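Local coordinates for ABC transporter, substrate binding protein (Polyamine) (Agrobacterium tumefaciens, PDB 4EUO) that binds gamma-aminobutyric acid between its two lobes and probably delivers it to an ABC transporter as its periplasmic substrate-binding component, at residues Pro88-Asp93 with Ser98-Phe103; Asp62-Ala67 with Ala225-Val230; Gly10-Ala15 with Thr260-Val265. All coordinates share one frame; numbering follows the deposited sequence.

Contact 1: Pro88-Asp93 with Ser98-Phe103; sequences PRFVTD and SFYYSF. With ABU (gamma-amino-butanoic acid), chain E.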
ATOM      1  N   PRO A  88     -12.103  -5.827  10.426  1.00 15.63           N
ATOM      2  CA  PRO A  88     -12.436  -4.759  11.374  1.00 14.85           C
ATOM      3  C   PRO A  88     -11.322  -3.805  11.724  1.00 17.88           C
ATOM      4  O   PRO A  88     -11.583  -2.752  12.283  1.00 17.84           O
ATOM      5  CB  PRO A  88     -12.974  -5.532  12.594  1.00 16.09           C
ATOM      6  CG  PRO A  88     -12.278  -6.827  12.516  1.00 19.73           C
ATOM      7  CD  PRO A  88     -12.170  -7.162  11.060  1.00 16.69           C
ATOM      8  N   ARG A  89     -10.064  -4.151  11.356  1.00 15.15           N
ATOM      9  CA  ARG A  89      -8.941  -3.288  11.683  1.00 15.00           C
ATOM     10  C   ARG A  89      -8.923  -2.015  10.850  1.00 13.28           C
ATOM     11  O   ARG A  89      -8.242  -1.070  11.215  1.00 15.42           O
ATOM     12  CB  ARG A  89      -7.607  -4.012  11.455  1.00 15.09           C
ATOM     13  CG  ARG A  89      -7.402  -5.132  12.476  1.00 17.34           C
ATOM     14  CD  ARG A  89      -6.246  -6.042  12.111  1.00 16.96           C
ATOM     15  NE  ARG A  89      -6.510  -6.784  10.893  1.00 17.00           N
ATOM     16  CZ  ARG A  89      -5.718  -7.725  10.404  1.00 21.50           C
ATOM     17  NH1 ARG A  89      -4.625  -8.093  11.066  1.00 20.84           N
ATOM     18  NH2 ARG A  89      -6.011  -8.313   9.260  1.00 19.50           N
ATOM     19  N   PHE A  90      -9.620  -2.042   9.708  1.00 13.23           N
ATOM     20  CA  PHE A  90      -9.550  -0.945   8.755  1.00 11.91           C
ATOM     21  C   PHE A  90     -10.851  -0.227   8.469  1.00 13.99           C
ATOM     22  O   PHE A  90     -10.956   0.482   7.463  1.00 13.32           O
ATOM     23  CB  PHE A  90      -8.898  -1.463   7.460  1.00 12.94           C
ATOM     24  CG  PHE A  90      -7.699  -2.345   7.705  1.00 13.47           C
ATOM     25  CD1 PHE A  90      -6.612  -1.875   8.436  1.00 13.68           C
ATOM     26  CD2 PHE A  90      -7.688  -3.659   7.268  1.00 13.66           C
ATOM     27  CE1 PHE A  90      -5.525  -2.727   8.727  1.00 13.99           C
ATOM     28  CE2 PHE A  90      -6.608  -4.496   7.550  1.00 15.98           C
ATOM     29  CZ  PHE A  90      -5.553  -4.027   8.288  1.00 13.81           C
ATOM     30  N   VAL A  91     -11.854  -0.396   9.330  1.00 13.22           N
ATOM     31  CA  VAL A  91     -13.153   0.272   9.188  1.00 12.28           C
ATOM     32  C   VAL A  91     -13.179   1.480  10.105  1.00 14.84           C
ATOM     33  O   VAL A  91     -12.864   1.385  11.284  1.00 15.68           O
ATOM     34  CB  VAL A  91     -14.311  -0.721   9.519  1.00 15.88           C
ATOM     35  CG1 VAL A  91     -15.663  -0.009   9.570  1.00 15.57           C
ATOM     36  CG2 VAL A  91     -14.345  -1.870   8.526  1.00 15.68           C
ATOM     37  N   THR A  92     -13.476   2.657   9.525  1.00 13.10           N
ATOM     38  CA  THR A  92     -13.685   3.899  10.256  1.00 13.49           C
ATOM     39  C   THR A  92     -14.998   4.503   9.733  1.00 14.76           C
ATOM     40  O   THR A  92     -15.577   3.999   8.783  1.00 14.25           O
ATOM     41  CB  THR A  92     -12.532   4.904  10.089  1.00 13.44           C
ATOM     42  OG1 THR A  92     -12.653   5.564   8.821  1.00 13.80           O
ATOM     43  CG2 THR A  92     -11.141   4.290  10.271  1.00 16.28           C
ATOM     44  N   ASP A  93     -15.404   5.657  10.292  1.00 15.15           N
ATOM     45  CA  ASP A  93     -16.613   6.334   9.778  1.00 15.06           C
ATOM     46  C   ASP A  93     -16.440   6.813   8.328  1.00 16.46           C
ATOM     47  O   ASP A  93     -17.436   7.083   7.633  1.00 15.80           O
ATOM     48  CB  ASP A  93     -16.914   7.569  10.640  1.00 16.29           C
ATOM     49  CG  ASP A  93     -17.532   7.259  11.995  1.00 23.00           C
ATOM     50  OD1 ASP A  93     -17.817   6.073  12.262  1.00 23.63           O
ATOM     51  OD2 ASP A  93     -17.692   8.199  12.795  1.00 25.53           O
ATOM     52  N   SER A  98      -9.245  -1.784   1.552  1.00  9.03           N
ATOM     53  CA  SER A  98      -9.187  -2.098   0.135  1.00  8.58           C
ATOM     54  C   SER A  98      -8.417  -3.406  -0.085  1.00 10.10           C
ATOM     55  O   SER A  98      -8.848  -4.281  -0.843  1.00  9.69           O
ATOM     56  CB  SER A  98      -8.501  -0.956  -0.615  1.00  9.18           C
ATOM     57  OG  SER A  98      -8.462  -1.281  -2.001  1.00 10.30           O
ATOM     58  N   PHE A  99      -7.239  -3.523   0.553  1.00  8.44           N
ATOM     59  CA  PHE A  99      -6.421  -4.721   0.495  1.00  8.27           C
ATOM     60  C   PHE A  99      -5.346  -4.630   1.553  1.00  9.57           C
ATOM     61  O   PHE A  99      -5.045  -3.513   2.026  1.00  9.31           O
ATOM     62  CB  PHE A  99      -5.782  -4.978  -0.885  1.00  8.88           C
ATOM     63  CG  PHE A  99      -4.844  -3.896  -1.378  1.00  8.17           C
ATOM     64  CD1 PHE A  99      -3.475  -3.965  -1.122  1.00  9.52           C
ATOM     65  CD2 PHE A  99      -5.323  -2.834  -2.116  1.00  9.23           C
ATOM     66  CE1 PHE A  99      -2.604  -2.974  -1.596  1.00  9.44           C
ATOM     67  CE2 PHE A  99      -4.465  -1.842  -2.591  1.00  9.25           C
ATOM     68  CZ  PHE A  99      -3.110  -1.922  -2.329  1.00  9.37           C
ATOM     69  N   TYR A 100      -4.765  -5.788   1.897  1.00  8.24           N
ATOM     70  CA  TYR A 100      -3.752  -5.896   2.930  1.00  8.14           C
ATOM     71  C   TYR A 100      -2.456  -6.266   2.246  1.00  9.17           C
ATOM     72  O   TYR A 100      -2.439  -7.139   1.365  1.00  9.62           O
ATOM     73  CB  TYR A 100      -4.242  -6.931   3.946  1.00 10.15           C
ATOM     74  CG  TYR A 100      -3.370  -7.172   5.150  1.00 11.58           C
ATOM     75  CD1 TYR A 100      -3.502  -6.399   6.292  1.00 15.87           C
ATOM     76  CD2 TYR A 100      -2.502  -8.261   5.201  1.00 13.95           C
ATOM     77  CE1 TYR A 100      -2.784  -6.684   7.453  1.00 16.42           C
ATOM     78  CE2 TYR A 100      -1.757  -8.543   6.352  1.00 14.95           C
ATOM     79  CZ  TYR A 100      -1.931  -7.768   7.478  1.00 14.93           C
ATOM     80  OH  TYR A 100      -1.262  -8.078   8.643  1.00 15.14           O
ATOM     81  N   TYR A 101      -1.352  -5.598   2.603  1.00  8.38           N
ATOM     82  CA  TYR A 101      -0.108  -5.813   1.878  1.00  7.88           C
ATOM     83  C   TYR A 101       1.078  -5.786   2.801  1.00  8.51           C
ATOM     84  O   TYR A 101       0.953  -5.413   3.968  1.00  8.21           O
ATOM     85  CB  TYR A 101       0.056  -4.723   0.787  1.00  9.22           C
ATOM     86  CG  TYR A 101       0.267  -3.315   1.295  1.00  7.27           C
ATOM     87  CD1 TYR A 101       1.549  -2.812   1.505  1.00  9.34           C
ATOM     88  CD2 TYR A 101      -0.815  -2.468   1.538  1.00  8.25           C
ATOM     89  CE1 TYR A 101       1.744  -1.508   1.959  1.00  8.54           C
ATOM     90  CE2 TYR A 101      -0.631  -1.167   2.002  1.00  8.50           C
ATOM     91  CZ  TYR A 101       0.649  -0.691   2.195  1.00  8.01           C
ATOM     92  OH  TYR A 101       0.869   0.597   2.610  1.00  9.97           O
ATOM     93  N   SER A 102       2.262  -6.080   2.238  1.00  7.77           N
ATOM     94  CA  SER A 102       3.498  -5.972   2.973  1.00  7.93           C
ATOM     95  C   SER A 102       4.540  -5.219   2.181  1.00  8.69           C
ATOM     96  O   SER A 102       4.555  -5.306   0.948  1.00  9.45           O
ATOM     97  CB  SER A 102       4.110  -7.353   3.206  1.00  9.43           C
ATOM     98  OG  SER A 102       3.286  -8.090   4.088  1.00  9.78           O
ATOM     99  N   PHE A 103       5.431  -4.539   2.893  1.00  7.96           N
ATOM    100  CA  PHE A 103       6.700  -4.128   2.337  1.00  7.55           C
ATOM    101  C   PHE A 103       7.633  -5.333   2.528  1.00  8.29           C
ATOM    102  O   PHE A 103       7.733  -5.869   3.640  1.00  8.59           O
ATOM    103  CB  PHE A 103       7.296  -2.929   3.052  1.00  8.96           C
ATOM    104  CG  PHE A 103       6.538  -1.677   2.744  1.00  8.20           C
ATOM    105  CD1 PHE A 103       6.734  -1.008   1.541  1.00  9.28           C
ATOM    106  CD2 PHE A 103       5.625  -1.170   3.645  1.00  8.13           C
ATOM    107  CE1 PHE A 103       6.002   0.155   1.251  1.00  9.72           C
ATOM    108  CE2 PHE A 103       4.899  -0.022   3.349  1.00  9.91           C
ATOM    109  CZ  PHE A 103       5.116   0.654   2.164  1.00  8.89           C
TER
HETATM  110  N   ABU E 404      -0.373   1.696  -0.937  1.00 15.93           N
HETATM  111  CD  ABU E 404      -0.070   0.387  -1.529  1.00 11.32           C
HETATM  112  CB  ABU E 404      -0.146   0.426  -3.036  1.00 11.35           C
HETATM  113  CG  ABU E 404       0.139  -0.931  -3.582  1.00 11.20           C
HETATM  114  C   ABU E 404       0.234  -1.025  -5.090  1.00  9.76           C
HETATM  115  O   ABU E 404       0.833  -2.097  -5.602  1.00  9.30           O
HETATM  116  OXT ABU E 404      -0.132  -0.054  -5.891  1.00  9.40           O
HETATM  117  O   HOH W   1      -1.667  -8.826  11.169  1.00 41.26           O
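CE1 of Y100 lies over one face of the R89 guanidinium, 4.0 Å from NH2, with the two planes only 17° apart; relative to the tyrosine ring the approach is oblique. The two groups do not bond directly, but one water joins their polar ends. That water is 2.7 Å from OH of Y100, in a hydrogen bond of undecided direction, and accepts a weak one of 3.0 Å from NH1 of R89. The stronger polar partner of R89 is D87, which forms a salt bridge with its NH2. The bend of the arginine chain at chi3 (-66°) folds the guanidinium back towards the tyrosine.

F90 supplies the apolar half of the contact. Its CZ meets the edge of the Y100 ring at CD1, 3.7 Å away, and the two side chains cross at about a right angle. CB of R89 sits 3.6 Å above the centre of the F90 ring, which is thus packed by its neighbour in sequence as well as by the strand. With CG anti to the backbone N (chi1 -178°), the Y100 ring extends to the loop.

The residues flanking Y100 serve the bound gamma-amino-butanoic acid instead. CZ of F99 lies 3.6 Å from CG of the ligand, with the ligand at the ring edge, while Y101 lays one ring face against ligand atom CD. A strand that packs on a loop through Y100 and lines the pocket through F99 and Y101 is in keeping with the ligand cleft of a periplasmic binding protein.

Contact 2: Asp62-Ala67 with Ala225-Val230; sequences DYAAQA and ADSLVV. With ABU (gamma-amino-butanoic acid), chain E.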
ATOM      1  N   ASP A  62      -3.252   4.918   6.830  1.00  8.21           N
ATOM      2  CA  ASP A  62      -2.954   5.966   7.806  1.00  8.21           C
ATOM      3  C   ASP A  62      -3.512   7.318   7.344  1.00 10.02           C
ATOM      4  O   ASP A  62      -4.005   8.101   8.157  1.00 11.22           O
ATOM      5  CB  ASP A  62      -1.451   6.042   8.086  1.00  9.63           C
ATOM      6  CG  ASP A  62      -0.645   6.543   6.912  1.00 10.25           C
ATOM      7  OD1 ASP A  62      -0.646   5.857   5.855  1.00 10.29           O
ATOM      8  OD2 ASP A  62      -0.060   7.627   7.026  1.00 10.07           O
ATOM      9  N   TYR A  63      -3.446   7.575   6.031  1.00  8.83           N
ATOM     10  CA  TYR A  63      -4.071   8.765   5.479  1.00  8.64           C
ATOM     11  C   TYR A  63      -5.594   8.683   5.697  1.00 10.04           C
ATOM     12  O   TYR A  63      -6.205   9.641   6.224  1.00 10.32           O
ATOM     13  CB  TYR A  63      -3.753   8.900   3.985  1.00  9.75           C
ATOM     14  CG  TYR A  63      -4.586   9.974   3.325  1.00  9.37           C
ATOM     15  CD1 TYR A  63      -4.173  11.303   3.328  1.00 11.37           C
ATOM     16  CD2 TYR A  63      -5.805   9.662   2.713  1.00  9.62           C
ATOM     17  CE1 TYR A  63      -4.943  12.298   2.718  1.00 11.39           C
ATOM     18  CE2 TYR A  63      -6.580  10.649   2.101  1.00 10.65           C
ATOM     19  CZ  TYR A  63      -6.142  11.954   2.111  1.00 11.76           C
ATOM     20  OH  TYR A  63      -6.910  12.917   1.493  1.00 12.96           O
ATOM     21  N   ALA A  64      -6.226   7.529   5.369  1.00  9.69           N
ATOM     22  CA  ALA A  64      -7.693   7.386   5.513  1.00  9.92           C
ATOM     23  C   ALA A  64      -8.147   7.676   6.922  1.00 12.61           C
ATOM     24  O   ALA A  64      -9.214   8.297   7.099  1.00 12.62           O
ATOM     25  CB  ALA A  64      -8.090   5.961   5.160  1.00 10.90           C
ATOM     26  N   ALA A  65      -7.399   7.210   7.936  1.00 10.38           N
ATOM     27  CA  ALA A  65      -7.805   7.326   9.327  1.00 12.08           C
ATOM     28  C   ALA A  65      -7.726   8.735   9.861  1.00 16.12           C
ATOM     29  O   ALA A  65      -8.276   8.994  10.945  1.00 18.54           O
ATOM     30  CB  ALA A  65      -7.026   6.351  10.200  1.00 13.29           C
ATOM     31  N   GLN A  66      -7.054   9.645   9.169  1.00 11.95           N
ATOM     32  CA  GLN A  66      -7.043  11.021   9.639  1.00 13.94           C
ATOM     33  C   GLN A  66      -7.677  12.022   8.687  1.00 13.62           C
ATOM     34  O   GLN A  66      -7.842  13.172   9.079  1.00 13.81           O
ATOM     35  CB  GLN A  66      -5.655  11.426  10.104  1.00 16.72           C
ATOM     36  CG  GLN A  66      -4.609  11.284   9.032  1.00 14.13           C
ATOM     37  CD  GLN A  66      -4.465  12.475   8.151  1.00 21.62           C
ATOM     38  OE1 GLN A  66      -3.981  13.530   8.584  1.00 17.51           O
ATOM     39  NE2 GLN A  66      -4.863  12.324   6.876  1.00 16.98           N
ATOM     40  N   ALA A  67      -8.030  11.628   7.470  1.00 12.22           N
ATOM     41  CA  ALA A  67      -8.551  12.579   6.487  1.00 11.98           C
ATOM     42  C   ALA A  67     -10.012  12.995   6.748  1.00 15.47           C
ATOM     43  O   ALA A  67     -10.388  14.113   6.397  1.00 15.17           O
ATOM     44  CB  ALA A  67      -8.369  12.030   5.066  1.00 12.18           C
ATOM     45  N   ALA A 225      -2.292  -1.639   5.248  1.00  8.56           N
ATOM     46  CA  ALA A 225      -3.434  -1.858   4.385  1.00  8.60           C
ATOM     47  C   ALA A 225      -3.793  -0.579   3.705  1.00  8.00           C
ATOM     48  O   ALA A 225      -3.585   0.511   4.253  1.00  8.88           O
ATOM     49  CB  ALA A 225      -4.640  -2.393   5.171  1.00 10.94           C
ATOM     50  N   ASP A 226      -4.367  -0.706   2.512  1.00  7.94           N
ATOM     51  CA  ASP A 226      -4.978   0.438   1.847  1.00  7.65           C
ATOM     52  C   ASP A 226      -6.457   0.451   2.204  1.00  8.36           C
ATOM     53  O   ASP A 226      -7.027  -0.566   2.646  1.00  9.05           O
ATOM     54  CB  ASP A 226      -4.811   0.386   0.337  1.00  8.73           C
ATOM     55  CG  ASP A 226      -3.478   0.943  -0.160  1.00  8.23           C
ATOM     56  OD1 ASP A 226      -2.555   1.134   0.659  1.00  8.98           O
ATOM     57  OD2 ASP A 226      -3.374   1.230  -1.386  1.00  9.31           O
ATOM     58  N   SER A 227      -7.100   1.585   1.918  1.00  8.27           N
ATOM     59  CA  SER A 227      -8.498   1.811   2.206  1.00  8.21           C
ATOM     60  C   SER A 227      -9.182   2.388   0.996  1.00  9.88           C
ATOM     61  O   SER A 227      -8.535   2.993   0.138  1.00  9.31           O
ATOM     62  CB  SER A 227      -8.623   2.836   3.321  1.00 10.95           C
ATOM     63  OG  SER A 227      -7.898   2.414   4.465  1.00 10.70           O
ATOM     64  N   LEU A 228     -10.516   2.260   0.974  1.00  9.39           N
ATOM     65  CA  LEU A 228     -11.344   2.960  -0.028  1.00  9.81           C
ATOM     66  C   LEU A 228     -12.062   4.081   0.686  1.00 10.98           C
ATOM     67  O   LEU A 228     -12.614   3.896   1.777  1.00 10.33           O
ATOM     68  CB  LEU A 228     -12.363   2.037  -0.684  1.00  9.76           C
ATOM     69  CG  LEU A 228     -11.764   0.867  -1.431  1.00 11.03           C
ATOM     70  CD1 LEU A 228     -12.857   0.019  -2.052  1.00 12.18           C
ATOM     71  CD2 LEU A 228     -10.753   1.315  -2.529  1.00 10.49           C
ATOM     72  N   VAL A 229     -11.984   5.289   0.077  1.00  9.57           N
ATOM     73  CA  VAL A 229     -12.608   6.500   0.589  1.00  9.25           C
ATOM     74  C   VAL A 229     -13.323   7.229  -0.525  1.00  9.77           C
ATOM     75  O   VAL A 229     -13.101   6.955  -1.709  1.00 10.13           O
ATOM     76  CB  VAL A 229     -11.577   7.418   1.273  1.00 10.57           C
ATOM     77  CG1 VAL A 229     -10.906   6.701   2.434  1.00 10.50           C
ATOM     78  CG2 VAL A 229     -10.520   7.933   0.290  1.00 11.34           C
ATOM     79  N   VAL A 230     -14.191   8.164  -0.106  1.00 10.39           N
ATOM     80  CA  VAL A 230     -14.986   8.961  -1.034  1.00  9.80           C
ATOM     81  C   VAL A 230     -14.712  10.421  -0.763  1.00 10.92           C
ATOM     82  O   VAL A 230     -15.063  10.918   0.296  1.00 11.56           O
ATOM     83  CB  VAL A 230     -16.479   8.637  -0.827  1.00 11.50           C
ATOM     84  CG1 VAL A 230     -17.338   9.514  -1.751  1.00 12.19           C
ATOM     85  CG2 VAL A 230     -16.766   7.169  -1.079  1.00 12.58           C
TER
HETATM   86  N   ABU E 404      -0.373   1.696  -0.937  1.00 15.93           N
HETATM   87  CD  ABU E 404      -0.070   0.387  -1.529  1.00 11.32           C
HETATM   88  CB  ABU E 404      -0.146   0.426  -3.036  1.00 11.35           C
HETATM   89  CG  ABU E 404       0.139  -0.931  -3.582  1.00 11.20           C
HETATM   90  C   ABU E 404       0.234  -1.025  -5.090  1.00  9.76           C
HETATM   91  O   ABU E 404       0.833  -2.097  -5.602  1.00  9.30           O
HETATM   92  OXT ABU E 404      -0.132  -0.054  -5.891  1.00  9.40           O
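A64 touches S227 and V229 with its single methyl group. D62, at the start of helix segment 62-67, directs its carboxylate elsewhere, its OD2 forming a salt bridge with R301. Y63 follows: one face of its ring is covered by CB of A67, one helical turn on, and the ring also stacks with Y40. Its carbonyl oxygen is gripped from Q66 by both the backbone N and the side-chain NE2. The NE2 bond, 3.1 Å long and nearly straight at 171°, lies in the carbonyl plane on a lone pair of Y63 O.

A64 CB then meets the strand, 3.6 Å from OG and 3.7 Å from CB of S227, with CG1 of V229 4.0 Å away. S227 and V229 lie two apart on the strand and so present their side chains to the same helix.

D226, between A225 and S227, points away from the helix, and its carboxylate reaches the ligand. Its OD1 accepts a 2.8 Å hydrogen bond from N of gamma-amino-butanoic acid, and OD2 a weak one of 3.1 Å. No hydrogen bond links 62-67 to 225-230, though A225 pairs with G61 through the backbone. The contact is buried packing of one methyl on a serine and a valine, on the strand face away from the carboxylate. D226 and the ligand's amino group probably form an ion pair; D58 lies close to OD2, and the ligand's ammonium may offset the repulsion between the two carboxylates.

Contact 3: Gly10-Ala15 with Thr260-Val265; sequences GTTQDA and TGYAPV. With ABU (gamma-amino-butanoic acid), chain E.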
ATOM      1  N   GLY A  10      -0.669   1.351 -12.881  1.00 10.30           N
ATOM      2  CA  GLY A  10       0.068   0.173 -13.311  1.00 10.56           C
ATOM      3  C   GLY A  10      -0.636  -1.125 -13.048  1.00 10.38           C
ATOM      4  O   GLY A  10      -1.852  -1.223 -13.135  1.00 11.21           O
ATOM      5  N   THR A  11       0.170  -2.121 -12.696  1.00  9.81           N
ATOM      6  CA  THR A  11      -0.313  -3.486 -12.539  1.00  9.77           C
ATOM      7  C   THR A  11      -1.347  -3.636 -11.488  1.00 10.23           C
ATOM      8  O   THR A  11      -2.291  -4.411 -11.630  1.00 10.85           O
ATOM      9  CB  THR A  11       0.838  -4.462 -12.419  1.00 11.20           C
ATOM     10  OG1 THR A  11       1.750  -3.997 -11.416  1.00 10.48           O
ATOM     11  CG2 THR A  11       1.584  -4.624 -13.736  1.00 11.50           C
ATOM     12  N   THR A  12      -1.207  -2.881 -10.370  1.00  9.18           N
ATOM     13  CA  THR A  12      -2.208  -3.000  -9.302  1.00  9.99           C
ATOM     14  C   THR A  12      -3.564  -2.450  -9.735  1.00 10.12           C
ATOM     15  O   THR A  12      -4.599  -3.076  -9.537  1.00  9.43           O
ATOM     16  CB  THR A  12      -1.711  -2.304  -8.044  1.00 10.53           C
ATOM     17  OG1 THR A  12      -0.514  -3.019  -7.687  1.00  9.78           O
ATOM     18  CG2 THR A  12      -2.735  -2.350  -6.903  1.00  9.88           C
ATOM     19  N   GLN A  13      -3.561  -1.253 -10.326  1.00 10.01           N
ATOM     20  CA  GLN A  13      -4.838  -0.671 -10.740  1.00  9.70           C
ATOM     21  C   GLN A  13      -5.457  -1.462 -11.894  1.00 10.14           C
ATOM     22  O   GLN A  13      -6.689  -1.643 -11.907  1.00 10.52           O
ATOM     23  CB  GLN A  13      -4.673   0.821 -11.062  1.00 10.56           C
ATOM     24  CG  GLN A  13      -6.007   1.523 -11.315  1.00 11.26           C
ATOM     25  CD  GLN A  13      -5.880   3.009 -11.264  1.00 10.19           C
ATOM     26  OE1 GLN A  13      -4.877   3.565 -10.815  1.00 11.13           O
ATOM     27  NE2 GLN A  13      -6.961   3.670 -11.649  1.00 12.89           N
ATOM     28  N   ASP A  14      -4.639  -1.994 -12.782  1.00 11.00           N
ATOM     29  CA  ASP A  14      -5.190  -2.842 -13.849  1.00 10.35           C
ATOM     30  C   ASP A  14      -5.875  -4.057 -13.249  1.00 11.96           C
ATOM     31  O   ASP A  14      -6.923  -4.481 -13.732  1.00 11.32           O
ATOM     32  CB  ASP A  14      -4.060  -3.331 -14.757  1.00 11.92           C
ATOM     33  CG  ASP A  14      -3.485  -2.267 -15.654  1.00 18.80           C
ATOM     34  OD1 ASP A  14      -4.084  -1.160 -15.738  1.00 18.70           O
ATOM     35  OD2 ASP A  14      -2.420  -2.517 -16.253  1.00 18.98           O
ATOM     36  N   ALA A  15      -5.292  -4.635 -12.194  1.00 10.64           N
ATOM     37  CA  ALA A  15      -5.895  -5.795 -11.532  1.00 11.03           C
ATOM     38  C   ALA A  15      -7.176  -5.414 -10.792  1.00 12.12           C
ATOM     39  O   ALA A  15      -8.143  -6.195 -10.781  1.00 12.28           O
ATOM     40  CB  ALA A  15      -4.890  -6.408 -10.562  1.00 12.73           C
ATOM     41  N   THR A 260      -3.521  -9.946  -7.789  1.00 13.15           N
ATOM     42  CA  THR A 260      -2.422  -9.066  -7.373  1.00 12.55           C
ATOM     43  C   THR A 260      -1.356  -9.668  -6.487  1.00 13.26           C
ATOM     44  O   THR A 260      -0.252  -9.141  -6.451  1.00 12.99           O
ATOM     45  CB  THR A 260      -2.960  -7.867  -6.574  1.00 13.90           C
ATOM     46  OG1 THR A 260      -3.652  -8.346  -5.417  1.00 12.59           O
ATOM     47  CG2 THR A 260      -3.842  -6.951  -7.392  1.00 15.24           C
ATOM     48  N   GLY A 261      -1.708 -10.658  -5.676  1.00 12.75           N
ATOM     49  CA  GLY A 261      -0.811 -11.148  -4.637  1.00 12.37           C
ATOM     50  C   GLY A 261      -0.991 -10.397  -3.316  1.00 11.29           C
ATOM     51  O   GLY A 261      -0.253 -10.642  -2.372  1.00 11.55           O
ATOM     52  N   TYR A 262      -1.999  -9.519  -3.227  1.00  9.96           N
ATOM     53  CA  TYR A 262      -2.332  -8.827  -1.973  1.00  9.83           C
ATOM     54  C   TYR A 262      -3.386  -9.662  -1.257  1.00 11.95           C
ATOM     55  O   TYR A 262      -4.053 -10.485  -1.894  1.00 12.81           O
ATOM     56  CB  TYR A 262      -2.858  -7.400  -2.238  1.00  9.38           C
ATOM     57  CG  TYR A 262      -1.759  -6.485  -2.734  1.00  8.04           C
ATOM     58  CD1 TYR A 262      -0.554  -6.390  -2.054  1.00  8.46           C
ATOM     59  CD2 TYR A 262      -1.900  -5.764  -3.925  1.00  9.23           C
ATOM     60  CE1 TYR A 262       0.469  -5.567  -2.508  1.00  7.65           C
ATOM     61  CE2 TYR A 262      -0.878  -4.948  -4.397  1.00  8.74           C
ATOM     62  CZ  TYR A 262       0.312  -4.880  -3.694  1.00  8.80           C
ATOM     63  OH  TYR A 262       1.374  -4.179  -4.181  1.00  8.37           O
ATOM     64  N   ALA A 263      -3.520  -9.490   0.058  1.00  9.82           N
ATOM     65  CA  ALA A 263      -4.505 -10.253   0.814  1.00  9.51           C
ATOM     66  C   ALA A 263      -5.843  -9.541   0.829  1.00 10.40           C
ATOM     67  O   ALA A 263      -5.922  -8.304   0.876  1.00 10.05           O
ATOM     68  CB  ALA A 263      -4.012 -10.492   2.234  1.00 10.52           C
ATOM     69  N   PRO A 264      -6.942 -10.314   0.795  1.00 10.76           N
ATOM     70  CA  PRO A 264      -8.269  -9.698   0.865  1.00 10.57           C
ATOM     71  C   PRO A 264      -8.582  -9.167   2.260  1.00 12.21           C
ATOM     72  O   PRO A 264      -7.994  -9.609   3.260  1.00 13.16           O
ATOM     73  CB  PRO A 264      -9.203 -10.833   0.465  1.00 12.86           C
ATOM     74  CG  PRO A 264      -8.475 -12.072   0.818  1.00 15.77           C
ATOM     75  CD  PRO A 264      -7.008 -11.789   0.731  1.00 11.67           C
ATOM     76  N   VAL A 265      -9.530  -8.237   2.308  1.00  9.71           N
ATOM     77  CA  VAL A 265     -10.030  -7.596   3.519  1.00 10.27           C
ATOM     78  C   VAL A 265     -11.518  -7.828   3.714  1.00 12.27           C
ATOM     79  O   VAL A 265     -12.214  -7.041   4.340  1.00 11.89           O
ATOM     80  CB  VAL A 265      -9.591  -6.112   3.641  1.00 11.62           C
ATOM     81  CG1 VAL A 265      -8.073  -6.042   3.931  1.00 11.93           C
ATOM     82  CG2 VAL A 265      -9.936  -5.346   2.365  1.00 11.44           C
TER
HETATM   83  N   ABU E 404      -0.373   1.696  -0.937  1.00 15.93           N
HETATM   84  CD  ABU E 404      -0.070   0.387  -1.529  1.00 11.32           C
HETATM   85  CB  ABU E 404      -0.146   0.426  -3.036  1.00 11.35           C
HETATM   86  CG  ABU E 404       0.139  -0.931  -3.582  1.00 11.20           C
HETATM   87  C   ABU E 404       0.234  -1.025  -5.090  1.00  9.76           C
HETATM   88  O   ABU E 404       0.833  -2.097  -5.602  1.00  9.30           O
HETATM   89  OXT ABU E 404      -0.132  -0.054  -5.891  1.00  9.40           O
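This is a buried side-chain contact between the first turns of helix 10-28 and the end of helix 250-260 with the chain that follows, and the carboxylate of gamma-amino-butanoic acid lies against it. Two pairs of side chains meet directly. CB of A15 presses on CG2 of T260 at 3.4 Å, closer than carbon atoms usually come, so the two helices are tightly packed here. Nearer the ligand, OG1 of T12 lies in the plane of the Y262 ring, at its edge, 3.8 Å from CE2.

The turn has its own internal support. OG1 of T260 accepts from the backbone N of Y262 (3.0 Å), an ST turn, and is also bonded to the carbonyl of M256 in the same helix. With this hydroxyl between the backbone N and the carbonyl carbon (chi1 59°), CG2 is the branch presented to A15. G261, at positive phi, carries the chain out of the helix, and Y262 next in line brings its phenol to the ligand, its ring stacked with that of F99.

T12 and Y262 converge on a single ligand oxygen. OG1 of T12 donates to ligand O over 2.6 Å, and OH of Y262 donates to the same atom over an equal distance. CG2 of T12 packs beside the carboxylate, 3.6 Å from OXT. Two short hydrogen bonds from uncharged hydroxyls on one oxygen, with R203 NH2 also bonded to the ligand, would be expected to favour a charged carboxylate and to fix its orientation.

How the contacts relate
All three contacts touch the bound gamma-amino-butanoic acid. Contacts 1 and 2 are close, their centres about 8 Å apart, because strands 96-107 and 215-229 are antiparallel neighbours in the sheet; S98 and F99 pair with D226 through the backbone. Contact 3 lies about 14 Å from contact 1, centre to centre, and touches it where A263 pairs with Y100, but its centre is about 17 Å from that of contact 2 and the two do not touch. Along the chain, contact 3 spans contact 2, which spans contact 1. Residues distant in sequence thus converge: 225-230 takes the amino end of gamma-amino-butanoic acid, 10-15 and 260-265 its carboxylate, and 98-103 its carbon chain.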